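Local coordinates for fiber protein 2 (Human adenovirus type 41, PDB 2BZV), which probably forms trimeric spikes at the capsid vertices, its knob domain, the part described here, serving attachment of the virion to the host cell, at residues Leu40-Asn45 against Ser90-Gln95; Asn103-Met108 against Ser144-Thr149; Thr54-Gly57 against Leu62-Met65; Ser29-Gln34 against Asn68-Lys73. All coordinates share one frame; numbering follows the deposited sequence.

Contact 1 (Leu40-Asn45 against Ser90-Gln95); sequences LCLTKN and STWRYQ
A buried, wholly apolar contact joins W92 to L40 and L42 inside the knob domain, where the indole reaches from the rim of the antiparallel sheet containing strand 36-45 toward that strand. W92 lies just ahead of the short edge strand 93-94, and its alpha carbon is still 8.8 Å from the CA of L40, so the far end of the six-membered ring has to span the gap. It does so because W92 CG stands anti to the backbone N (chi1 -175°). The two leucines, with C41 between them, then take hold of the same ring corner. L40 brings CD2 in obliquely, 3.6 Å from W92 CH2, whereas L42 places CD1 at the ring edge, near the plane and 3.7 Å from CH2, with its side chain crossing the indole at about a right angle. In adenovirus knobs this sheet is one half of a beta-sandwich, and the leucines show its two-faced character. They point to the interior, where F167 and Y169 of strand 165-170 also pack on them, while the residues between and beyond, C41 and T43, turn to a neighbouring subunit of the trimer, T43 OG1 bonding to H48 ND1 of that subunit. The turn leading into W92 is braced by R93, whose NH1 donates to S90 O over 2.8 Å, in the plane of both the carbonyl and the guanidinium.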
loop_
_atom_site.group_PDB
_atom_site.type_symbol
_atom_site.label_atom_id
_atom_site.label_comp_id
_atom_site.label_asym_id
_atom_site.label_seq_id
_atom_site.Cartn_x
_atom_site.Cartn_y
_atom_site.Cartn_z
ATOM N N LEU A 40 6.629 -8.061 -12.298
ATOM C CA LEU A 40 5.433 -8.072 -11.446
ATOM C C LEU A 40 5.831 -8.787 -10.172
ATOM O O LEU A 40 6.394 -9.886 -10.236
ATOM C CB LEU A 40 4.291 -8.795 -12.157
ATOM C CG LEU A 40 3.041 -9.040 -11.321
ATOM C CD1 LEU A 40 2.407 -7.743 -10.816
ATOM C CD2 LEU A 40 2.017 -9.807 -12.133
ATOM N N CYS A 41 5.538 -8.171 -9.024
ATOM C CA CYS A 41 5.843 -8.754 -7.732
ATOM C C CYS A 41 4.587 -8.688 -6.872
ATOM O O CYS A 41 4.029 -7.588 -6.701
ATOM C CB CYS A 41 6.992 -7.988 -7.064
ATOM S SG CYS A 41 7.453 -8.663 -5.443
ATOM N N LEU A 42 4.146 -9.839 -6.372
ATOM C CA LEU A 42 2.970 -9.967 -5.508
ATOM C C LEU A 42 3.417 -10.460 -4.152
ATOM O O LEU A 42 4.081 -11.493 -4.076
ATOM C CB LEU A 42 1.988 -10.999 -6.094
ATOM C CG LEU A 42 1.506 -10.754 -7.528
ATOM C CD1 LEU A 42 0.570 -11.879 -7.955
ATOM C CD2 LEU A 42 0.834 -9.398 -7.664
ATOM N N THR A 43 3.007 -9.769 -3.089
ATOM C CA THR A 43 3.282 -10.272 -1.739
ATOM C C THR A 43 1.962 -10.362 -0.978
ATOM O O THR A 43 1.152 -9.434 -0.960
ATOM C CB THR A 43 4.327 -9.431 -0.971
ATOM O OG1 THR A 43 3.874 -8.081 -0.846
ATOM C CG2 THR A 43 5.649 -9.459 -1.708
ATOM N N LYS A 44 1.749 -11.525 -0.361
ATOM C CA LYS A 44 0.501 -11.833 0.330
ATOM C C LYS A 44 0.649 -11.571 1.825
ATOM O O LYS A 44 1.582 -12.071 2.464
ATOM C CB LYS A 44 0.136 -13.302 0.105
ATOM C CG LYS A 44 -1.148 -13.706 0.807
ATOM C CD LYS A 44 -1.470 -15.175 0.576
ATOM C CE LYS A 44 -2.686 -15.626 1.366
ATOM N NZ LYS A 44 -3.934 -14.978 0.884
ATOM N N ASN A 45 -0.290 -10.792 2.368
ATOM C CA ASN A 45 -0.396 -10.505 3.806
ATOM C C ASN A 45 -1.831 -10.830 4.170
ATOM O O ASN A 45 -2.701 -9.976 4.000
ATOM C CB ASN A 45 -0.104 -8.989 4.036
ATOM C CG ASN A 45 -0.382 -8.413 5.435
ATOM O OD1 ASN A 45 -0.043 -9.080 6.409
ATOM N ND2 ASN A 45 -0.891 -7.168 5.560
ATOM N N SER A 90 8.313 -19.549 -17.279
ATOM C CA SER A 90 9.470 -19.973 -16.507
ATOM C C SER A 90 10.029 -18.864 -15.628
ATOM O O SER A 90 10.838 -19.138 -14.750
ATOM C CB SER A 90 10.572 -20.506 -17.428
ATOM O OG SER A 90 11.116 -19.455 -18.198
ATOM N N THR A 91 9.617 -17.617 -15.841
ATOM C CA THR A 91 10.068 -16.524 -14.976
ATOM C C THR A 91 9.071 -16.214 -13.857
ATOM O O THR A 91 9.380 -15.395 -12.992
ATOM C CB THR A 91 10.388 -15.231 -15.751
ATOM O OG1 THR A 91 9.183 -14.639 -16.276
ATOM C CG2 THR A 91 11.376 -15.497 -16.891
ATOM N N TRP A 92 7.924 -16.875 -13.833
ATOM C CA TRP A 92 6.882 -16.620 -12.812
ATOM C C TRP A 92 7.104 -17.598 -11.670
ATOM O O TRP A 92 6.736 -18.785 -11.760
ATOM C CB TRP A 92 5.519 -16.798 -13.459
ATOM C CG TRP A 92 4.330 -16.476 -12.612
ATOM C CD1 TRP A 92 3.329 -17.336 -12.267
ATOM C CD2 TRP A 92 3.972 -15.196 -12.051
ATOM N NE1 TRP A 92 2.372 -16.678 -11.513
ATOM C CE2 TRP A 92 2.745 -15.366 -11.369
ATOM C CE3 TRP A 92 4.579 -13.934 -12.048
ATOM C CZ2 TRP A 92 2.111 -14.318 -10.698
ATOM C CZ3 TRP A 92 3.949 -12.890 -11.376
ATOM C CH2 TRP A 92 2.729 -13.089 -10.714
ATOM N N ARG A 93 7.771 -17.107 -10.621
ATOM C CA ARG A 93 8.357 -17.970 -9.602
ATOM C C ARG A 93 8.058 -17.475 -8.193
ATOM O O ARG A 93 7.924 -16.281 -7.939
ATOM C CB ARG A 93 9.885 -18.049 -9.773
ATOM C CG ARG A 93 10.268 -18.457 -11.211
ATOM C CD ARG A 93 11.721 -18.823 -11.403
ATOM N NE ARG A 93 11.957 -20.206 -11.123
ATOM C CZ ARG A 93 11.957 -21.279 -11.932
ATOM N NH1 ARG A 93 11.741 -21.295 -13.240
ATOM N NH2 ARG A 93 12.197 -22.396 -11.318
ATOM N N TYR A 94 7.963 -18.420 -7.263
ATOM C CA TYR A 94 7.990 -18.088 -5.843
ATOM C C TYR A 94 9.391 -17.590 -5.521
ATOM O O TYR A 94 10.372 -18.306 -5.714
ATOM C CB TYR A 94 7.677 -19.310 -4.981
ATOM C CG TYR A 94 6.231 -19.765 -5.046
ATOM C CD1 TYR A 94 5.204 -18.939 -4.618
ATOM C CD2 TYR A 94 5.910 -21.045 -5.498
ATOM C CE1 TYR A 94 3.883 -19.364 -4.661
ATOM C CE2 TYR A 94 4.599 -21.487 -5.545
ATOM C CZ TYR A 94 3.588 -20.636 -5.134
ATOM O OH TYR A 94 2.270 -21.031 -5.169
ATOM N N GLN A 95 9.497 -16.359 -5.024
ATOM C CA GLN A 95 10.808 -15.796 -4.766
ATOM C C GLN A 95 11.581 -16.595 -3.720
ATOM O O GLN A 95 12.795 -16.752 -3.833
ATOM C CB GLN A 95 10.641 -14.329 -4.371
ATOM C CG GLN A 95 11.926 -13.674 -3.963
ATOM C CD GLN A 95 12.025 -13.663 -2.469
ATOM O OE1 GLN A 95 11.070 -13.332 -1.776
ATOM N NE2 GLN A 95 13.172 -14.073 -1.975
#

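Contact 2 (Asn103-Met108 against Ser144-Thr149)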
loop_
_atom_site.group_PDB
_atom_site.type_symbol
_atom_site.label_atom_id
_atom_site.label_comp_id
_atom_site.label_asym_id
_atom_site.label_seq_id
_atom_site.Cartn_x
_atom_site.Cartn_y
_atom_site.Cartn_z
ATOM N N ASN A 103 0.054 -23.531 -8.434
ATOM C CA ASN A 103 -1.045 -23.721 -7.494
ATOM C C ASN A 103 -1.178 -22.566 -6.510
ATOM O O ASN A 103 -1.457 -22.767 -5.321
ATOM C CB ASN A 103 -0.897 -25.058 -6.775
ATOM C CG ASN A 103 -0.910 -26.216 -7.761
ATOM O OD1 ASN A 103 -0.062 -27.106 -7.715
ATOM N ND2 ASN A 103 -1.865 -26.199 -8.685
ATOM N N ALA A 104 -1.033 -21.340 -7.017
ATOM C CA ALA A 104 -1.021 -20.149 -6.153
ATOM C C ALA A 104 -2.437 -19.625 -5.936
ATOM O O ALA A 104 -2.716 -18.423 -6.088
ATOM C CB ALA A 104 -0.143 -19.087 -6.768
ATOM N N LEU A 105 -3.351 -20.511 -5.535
ATOM C CA LEU A 105 -4.759 -20.137 -5.389
ATOM C C LEU A 105 -4.955 -18.961 -4.444
ATOM O O LEU A 105 -5.798 -18.101 -4.697
ATOM C CB LEU A 105 -5.560 -21.350 -4.901
ATOM C CG LEU A 105 -7.075 -21.135 -4.758
ATOM C CD1 LEU A 105 -7.719 -20.645 -6.057
ATOM C CD2 LEU A 105 -7.727 -22.422 -4.251
ATOM N N THR A 106 -4.200 -18.919 -3.349
ATOM C CA THR A 106 -4.409 -17.871 -2.340
ATOM C C THR A 106 -3.753 -16.546 -2.711
ATOM O O THR A 106 -3.811 -15.602 -1.920
ATOM C CB THR A 106 -3.971 -18.316 -0.936
ATOM O OG1 THR A 106 -2.554 -18.524 -0.918
ATOM C CG2 THR A 106 -4.698 -19.590 -0.508
ATOM N N PHE A 107 -3.168 -16.460 -3.908
ATOM C CA PHE A 107 -2.766 -15.185 -4.499
ATOM C C PHE A 107 -3.761 -14.730 -5.568
ATOM O O PHE A 107 -3.593 -13.647 -6.136
ATOM C CB PHE A 107 -1.383 -15.296 -5.156
ATOM C CG PHE A 107 -0.234 -15.407 -4.189
ATOM C CD1 PHE A 107 0.627 -14.332 -4.002
ATOM C CD2 PHE A 107 0.018 -16.584 -3.491
ATOM C CE1 PHE A 107 1.706 -14.425 -3.140
ATOM C CE2 PHE A 107 1.099 -16.680 -2.623
ATOM C CZ PHE A 107 1.938 -15.594 -2.446
ATOM N N MET A 108 -4.778 -15.533 -5.876
ATOM C CA MET A 108 -5.707 -15.161 -6.937
ATOM C C MET A 108 -6.706 -14.119 -6.451
ATOM O O MET A 108 -7.051 -14.108 -5.272
ATOM C CB MET A 108 -6.469 -16.390 -7.419
ATOM C CG MET A 108 -5.559 -17.425 -8.072
ATOM S SD MET A 108 -4.742 -16.875 -9.579
ATOM C CE MET A 108 -3.089 -16.422 -8.990
ATOM N N SER A 144 -13.286 -18.579 -16.982
ATOM C CA SER A 144 -12.932 -19.680 -16.073
ATOM C C SER A 144 -11.705 -19.231 -15.297
ATOM O O SER A 144 -10.879 -18.529 -15.871
ATOM C CB SER A 144 -12.577 -20.966 -16.854
ATOM O OG SER A 144 -13.665 -21.499 -17.577
ATOM N N GLY A 145 -11.527 -19.681 -14.068
ATOM C CA GLY A 145 -10.283 -19.377 -13.359
ATOM C C GLY A 145 -10.213 -17.916 -12.950
ATOM O O GLY A 145 -11.206 -17.337 -12.493
ATOM N N TYR A 146 -9.023 -17.326 -13.107
ATOM C CA TYR A 146 -8.748 -15.996 -12.577
ATOM C C TYR A 146 -7.925 -15.217 -13.572
ATOM O O TYR A 146 -7.308 -15.802 -14.479
ATOM C CB TYR A 146 -7.928 -16.128 -11.276
ATOM C CG TYR A 146 -8.656 -16.945 -10.225
ATOM C CD1 TYR A 146 -9.568 -16.354 -9.359
ATOM C CD2 TYR A 146 -8.455 -18.326 -10.115
ATOM C CE1 TYR A 146 -10.246 -17.103 -8.407
ATOM C CE2 TYR A 146 -9.145 -19.085 -9.172
ATOM C CZ TYR A 146 -10.042 -18.466 -8.328
ATOM O OH TYR A 146 -10.729 -19.202 -7.390
ATOM N N ALA A 147 -7.869 -13.899 -13.410
ATOM C CA ALA A 147 -7.015 -13.121 -14.281
ATOM C C ALA A 147 -6.692 -11.765 -13.693
ATOM O O ALA A 147 -7.434 -11.221 -12.861
ATOM C CB ALA A 147 -7.680 -12.915 -15.657
ATOM N N PHE A 148 -5.581 -11.217 -14.164
ATOM C CA PHE A 148 -5.303 -9.785 -14.066
ATOM C C PHE A 148 -5.281 -9.225 -15.477
ATOM O O PHE A 148 -4.650 -9.816 -16.360
ATOM C CB PHE A 148 -3.914 -9.495 -13.501
ATOM C CG PHE A 148 -3.636 -10.045 -12.140
ATOM C CD1 PHE A 148 -4.159 -9.430 -11.018
ATOM C CD2 PHE A 148 -2.801 -11.117 -11.975
ATOM C CE1 PHE A 148 -3.898 -9.913 -9.753
ATOM C CE2 PHE A 148 -2.532 -11.602 -10.707
ATOM C CZ PHE A 148 -3.092 -11.009 -9.603
ATOM N N THR A 149 -5.918 -8.065 -15.674
ATOM C CA THR A 149 -5.798 -7.351 -16.938
ATOM C C THR A 149 -5.287 -5.961 -16.607
ATOM O O THR A 149 -5.976 -5.180 -15.960
ATOM C CB THR A 149 -7.118 -7.271 -17.712
ATOM O OG1 THR A 149 -7.609 -8.611 -17.908
ATOM C CG2 THR A 149 -6.897 -6.570 -19.045
#
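The hydroxyl of Y146 is hydrogen-bonded to OE2 of E172 and, on the side of the 103-108 loop, is met by a methyl group, L105 CD1, at 3.6 Å from OH. The same methyl lies 3.8 Å from Y146 CE2, approaching the ring obliquely. M108 lies over one face. Its CB makes a CH-pi contact 3.7 Å from the ring centroid and only 15° off the normal, displaced slightly toward the CG end. Beyond it the chain bends back on itself (chi2 -64°), carrying SD past the near rim of the ring; the sulfur sits 4.7 Å from the centroid at an oblique 45°. L105, on the short 3-10 segment 105-107, and M108, just after it, thus clasp a single tyrosine, and the bond from M108 N to L105 O, 3.0 Å long, ties the two together. E172 adds a second link, since its backbone pairs with that of M108 while its carboxylate fixes the phenol. Further along, F107 O comes near F148 CZ but bonds to the hydroxyl of Y169, whose ring meets F148 edge to face. The M108-Y146 pair is a Met-aromatic contact, here fastening a loop onto strand 146-153, in the beta-sandwich sheet formed with strands 69-76 and 135-139.

Contact 3 (Thr54-Gly57 against Leu62-Met65)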
loop_
_atom_site.group_PDB
_atom_site.type_symbol
_atom_site.label_atom_id
_atom_site.label_comp_id
_atom_site.label_asym_id
_atom_site.label_seq_id
_atom_site.Cartn_x
_atom_site.Cartn_y
_atom_site.Cartn_z
ATOM N N THR A 54 6.136 -3.177 -13.155
ATOM C CA THR A 54 6.965 -2.346 -14.035
ATOM C C THR A 54 7.128 -3.088 -15.354
ATOM O O THR A 54 7.550 -4.255 -15.355
ATOM C CB THR A 54 8.349 -2.098 -13.417
ATOM O OG1 THR A 54 8.182 -1.536 -12.108
ATOM C CG2 THR A 54 9.155 -1.134 -14.285
ATOM N N ILE A 55 6.802 -2.427 -16.459
ATOM C CA ILE A 55 6.970 -3.029 -17.773
ATOM C C ILE A 55 7.833 -2.087 -18.607
ATOM O O ILE A 55 7.632 -0.870 -18.582
ATOM C CB ILE A 55 5.598 -3.330 -18.427
ATOM C CG1 ILE A 55 5.790 -4.053 -19.757
ATOM C CG2 ILE A 55 4.757 -2.066 -18.566
ATOM C CD1 ILE A 55 4.552 -4.740 -20.297
ATOM N N LYS A 56 8.799 -2.670 -19.312
ATOM C CA LYS A 56 9.737 -1.895 -20.116
ATOM C C LYS A 56 9.768 -2.432 -21.537
ATOM O O LYS A 56 10.050 -3.607 -21.758
ATOM C CB LYS A 56 11.156 -1.937 -19.544
ATOM C CG LYS A 56 12.088 -0.962 -20.252
ATOM C CD LYS A 56 13.525 -1.032 -19.767
ATOM C CE LYS A 56 14.405 -0.046 -20.529
ATOM N NZ LYS A 56 15.746 0.143 -19.897
ATOM N N GLY A 57 9.481 -1.567 -22.498
ATOM C CA GLY A 57 9.547 -1.981 -23.900
ATOM C C GLY A 57 10.992 -1.933 -24.379
ATOM O O GLY A 57 11.718 -0.983 -24.084
ATOM N N LEU A 62 7.568 -1.124 -29.535
ATOM C CA LEU A 62 7.644 -0.680 -28.135
ATOM C C LEU A 62 8.714 0.391 -27.901
ATOM O O LEU A 62 8.743 1.014 -26.839
ATOM C CB LEU A 62 7.898 -1.862 -27.203
ATOM C CG LEU A 62 6.759 -2.873 -27.086
ATOM C CD1 LEU A 62 7.207 -4.049 -26.232
ATOM C CD2 LEU A 62 5.518 -2.229 -26.496
ATOM N N ARG A 63 9.603 0.610 -28.873
ATOM C CA ARG A 63 10.557 1.702 -28.744
ATOM C C ARG A 63 10.076 2.983 -29.427
ATOM O O ARG A 63 10.674 4.043 -29.264
ATOM C CB ARG A 63 11.919 1.289 -29.299
ATOM C CG ARG A 63 12.569 0.113 -28.574
ATOM C CD ARG A 63 12.742 0.334 -27.078
ATOM N NE ARG A 63 13.480 1.566 -26.776
ATOM C CZ ARG A 63 13.633 2.056 -25.544
ATOM N NH1 ARG A 63 13.105 1.429 -24.497
ATOM N NH2 ARG A 63 14.315 3.182 -25.374
ATOM N N GLU A 64 8.998 2.886 -30.193
ATOM C CA GLU A 64 8.428 4.038 -30.897
ATOM C C GLU A 64 6.949 3.762 -31.139
ATOM O O GLU A 64 6.538 3.292 -32.213
ATOM C CB GLU A 64 9.178 4.307 -32.210
ATOM C CG GLU A 64 8.713 5.576 -32.919
ATOM C CD GLU A 64 9.593 5.976 -34.090
ATOM O OE1 GLU A 64 10.467 5.191 -34.515
ATOM O OE2 GLU A 64 9.419 7.101 -34.598
ATOM N N MET A 65 6.144 4.040 -30.114
ATOM C CA MET A 65 4.760 3.561 -30.114
ATOM C C MET A 65 3.911 4.195 -31.206
ATOM O O MET A 65 4.078 5.360 -31.560
ATOM C CB MET A 65 4.112 3.811 -28.753
ATOM C CG MET A 65 4.606 2.847 -27.684
ATOM S SD MET A 65 3.985 1.167 -27.908
ATOM C CE MET A 65 2.325 1.354 -27.252
#
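L62 lies against the bare alpha carbon of G57, its CB 3.7 Å from G57 CA and its CD1 reaching over the same atom at 3.9 Å. With no side chain on the glycine, the two backbones can close to 4.8 Å between the CA atoms of G57 and L62, the tightest approach of the pair of segments. The next residue adds the polar half of the contact. R63 is curled, with chi1, chi2 and chi3 all close to -60°, and this compact shape swings the guanidinium toward the end of strand 48-57, so that NH1 donates to G57 O at 2.8 Å. The bond is somewhat bent, with an N-H...O angle of 155°, and the donor is tilted 23° from the carbonyl plane, although the oxygen itself lies almost exactly in the plane of the guanidinium. R63 CD rests on the same carbonyl, 3.4 Å from G57 O. On the outer side K56 runs out nearly straight in one of its two conformers, its charged end near that of R63 but not in contact with it. The turn between the two segments brings a 3-10 segment back beside the end of strand 48-57. F160 bonds to the backbones of both G57 and L62, while the leucine side chain continues inward to A36 on strand 36-45 and L70 on strand 69-76.

Contact 4 (Ser29-Gln34 against Asn68-Lys73)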
loop_
_atom_site.group_PDB
_atom_site.type_symbol
_atom_site.label_atom_id
_atom_site.label_comp_id
_atom_site.label_asym_id
_atom_site.label_seq_id
_atom_site.Cartn_x
_atom_site.Cartn_y
_atom_site.Cartn_z
ATOM N N SER A 29 6.173 -10.790 -24.318
ATOM C CA SER A 29 5.973 -10.658 -25.760
ATOM C C SER A 29 4.680 -9.906 -26.043
ATOM O O SER A 29 3.596 -10.476 -25.906
ATOM C CB SER A 29 5.906 -12.056 -26.384
ATOM O OG SER A 29 7.118 -12.763 -26.151
ATOM N N ILE A 30 4.794 -8.634 -26.407
ATOM C CA ILE A 30 3.608 -7.796 -26.642
ATOM C C ILE A 30 3.263 -7.761 -28.128
ATOM O O ILE A 30 2.145 -8.114 -28.499
ATOM C CB ILE A 30 3.827 -6.367 -26.109
ATOM C CG1 ILE A 30 4.142 -6.376 -24.607
ATOM C CG2 ILE A 30 2.609 -5.505 -26.433
ATOM C CD1 ILE A 30 3.003 -6.903 -23.739
ATOM N N TYR A 31 4.216 -7.350 -28.962
ATOM C CA TYR A 31 4.001 -7.288 -30.422
ATOM C C TYR A 31 4.834 -8.326 -31.147
ATOM O O TYR A 31 4.447 -8.788 -32.214
ATOM C CB TYR A 31 4.396 -5.928 -30.970
ATOM C CG TYR A 31 3.657 -4.742 -30.419
ATOM C CD1 TYR A 31 2.264 -4.697 -30.392
ATOM C CD2 TYR A 31 4.360 -3.633 -29.978
ATOM C CE1 TYR A 31 1.599 -3.583 -29.903
ATOM C CE2 TYR A 31 3.709 -2.518 -29.487
ATOM C CZ TYR A 31 2.329 -2.492 -29.446
ATOM O OH TYR A 31 1.687 -1.375 -28.959
ATOM N N GLU A 32 5.997 -8.649 -30.599
ATOM C CA GLU A 32 6.860 -9.692 -31.152
ATOM C C GLU A 32 7.508 -10.425 -30.000
ATOM O O GLU A 32 7.421 -9.996 -28.844
ATOM C CB GLU A 32 7.917 -9.130 -32.098
ATOM C CG GLU A 32 8.899 -8.172 -31.459
ATOM C CD GLU A 32 9.916 -7.639 -32.460
ATOM O OE1 GLU A 32 9.612 -6.672 -33.190
ATOM O OE2 GLU A 32 11.045 -8.182 -32.520
ATOM N N THR A 33 8.144 -11.546 -30.293
ATOM C CA THR A 33 8.715 -12.397 -29.262
ATOM C C THR A 33 9.747 -11.663 -28.414
ATOM O O THR A 33 10.690 -11.088 -28.956
ATOM C CB THR A 33 9.406 -13.613 -29.906
ATOM O OG1 THR A 33 8.485 -14.274 -30.783
ATOM C CG2 THR A 33 9.877 -14.582 -28.828
ATOM N N GLN A 34 9.570 -11.694 -27.095
ATOM C CA GLN A 34 10.558 -11.178 -26.151
ATOM C C GLN A 34 10.955 -9.738 -26.449
ATOM O O GLN A 34 12.127 -9.388 -26.492
ATOM C CB GLN A 34 11.766 -12.121 -26.103
ATOM C CG GLN A 34 11.376 -13.449 -25.450
ATOM C CD GLN A 34 12.562 -14.354 -25.220
ATOM O OE1 GLN A 34 13.573 -14.251 -25.913
ATOM N NE2 GLN A 34 12.456 -15.249 -24.246
ATOM N N ASN A 68 -1.874 4.398 -28.477
ATOM C CA ASN A 68 -1.748 5.212 -27.257
ATOM C C ASN A 68 -2.207 4.472 -26.001
ATOM O O ASN A 68 -2.446 5.097 -24.970
ATOM C CB ASN A 68 -2.487 6.538 -27.402
ATOM C CG ASN A 68 -3.978 6.340 -27.465
ATOM O OD1 ASN A 68 -4.450 5.214 -27.573
ATOM N ND2 ASN A 68 -4.737 7.430 -27.416
ATOM N N ALA A 69 -2.332 3.152 -26.089
ATOM C CA ALA A 69 -2.632 2.334 -24.922
ATOM C C ALA A 69 -2.222 0.909 -25.217
ATOM O O ALA A 69 -2.224 0.472 -26.380
ATOM C CB ALA A 69 -4.108 2.394 -24.585
ATOM N N LEU A 70 -1.905 0.183 -24.152
ATOM C CA LEU A 70 -1.432 -1.189 -24.245
ATOM C C LEU A 70 -1.977 -1.961 -23.061
ATOM O O LEU A 70 -2.007 -1.426 -21.949
ATOM C CB LEU A 70 0.080 -1.143 -24.184
ATOM C CG LEU A 70 0.931 -2.371 -24.356
ATOM C CD1 LEU A 70 2.282 -1.959 -24.944
ATOM C CD2 LEU A 70 1.175 -3.083 -23.033
ATOM N N SER A 71 -2.389 -3.200 -23.293
ATOM C CA SER A 71 -2.888 -4.048 -22.219
ATOM C C SER A 71 -2.062 -5.318 -22.095
ATOM O O SER A 71 -1.405 -5.771 -23.048
ATOM C CB SER A 71 -4.336 -4.459 -22.468
ATOM O OG SER A 71 -4.360 -5.343 -23.579
ATOM N N LEU A 72 -2.086 -5.900 -20.911
ATOM C CA LEU A 72 -1.432 -7.172 -20.637
ATOM C C LEU A 72 -2.372 -7.995 -19.785
ATOM O O LEU A 72 -2.756 -7.552 -18.705
ATOM C CB LEU A 72 -0.119 -6.955 -19.869
ATOM C CG LEU A 72 0.543 -8.220 -19.292
ATOM C CD1 LEU A 72 1.049 -9.088 -20.429
ATOM C CD2 LEU A 72 1.669 -7.855 -18.315
ATOM N N LYS A 73 -2.709 -9.192 -20.246
ATOM C CA LYS A 73 -3.574 -10.095 -19.498
ATOM C C LYS A 73 -2.785 -11.297 -19.005
ATOM O O LYS A 73 -2.106 -11.970 -19.792
ATOM C CB LYS A 73 -4.747 -10.552 -20.367
ATOM C CG LYS A 73 -5.757 -11.356 -19.586
ATOM C CD LYS A 73 -6.993 -11.550 -20.433
ATOM C CE LYS A 73 -8.024 -12.289 -19.611
ATOM N NZ LYS A 73 -9.247 -12.555 -20.437
HETATM O O HOH W 1 -1.024 -1.410 -28.425
#
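I30 adopts chi1 -58°, which directs its CG2 branch away from its own backbone N, and L70 holds CG anti to N (chi1 -175°); the two branched ends are thereby brought together, I30 CG2 lying 3.9 Å from L70 CD1. The other arm of I30 reaches toward L72, where its CD1 makes a looser contact with L72 CD1 at 4.4 Å. Y31 folds its ring under the isoleucine, so that I30 CG2 stands 4.0 Å above the plane of the Y31 ring, over its centre. The phenol end extends to L70, with Y31 OH 4.1 Å from L70 CD1. There the hydroxyl donates to a water 2.8 Å from OH, lying in the ring plane, and that water passes a hydrogen on to A69 O. Hydrogen bonds within and next to the loop 29-34 brace it: Q34 N donates almost straight to S29 OG, and the carboxylate of D35 accepts from the backbone N of I30, Y31 and E32. Across to strand 69-76, by contrast, no direct hydrogen bond is made. The loop is therefore laid on the strand mainly by methyl packing, and one water supplies a polar connection between them.

From the N terminus, the first segment of contact 4 (29-34) is followed by that of contact 1 (40-45), and both loops are still open when contact 3 closes a tight turn between 54-57 and 62-65. Contact 3 is thus nested inside the loops of both contact 4 and contact 1, while contacts 4 and 1, closing in turn at 68-73 and 90-95, cross. Contact 2 comes afterwards, in series, bridging a long excursion that includes the unmodelled residues 120-132. Contacts 3 and 4 adjoin through L62, M65, Y31 and L70 on one side of the subunit's centre; contacts 1 and 2 meet through K44 and F107. Strands 69-76 and 146-153, neighbours in one sheet, link contacts 4 and 2.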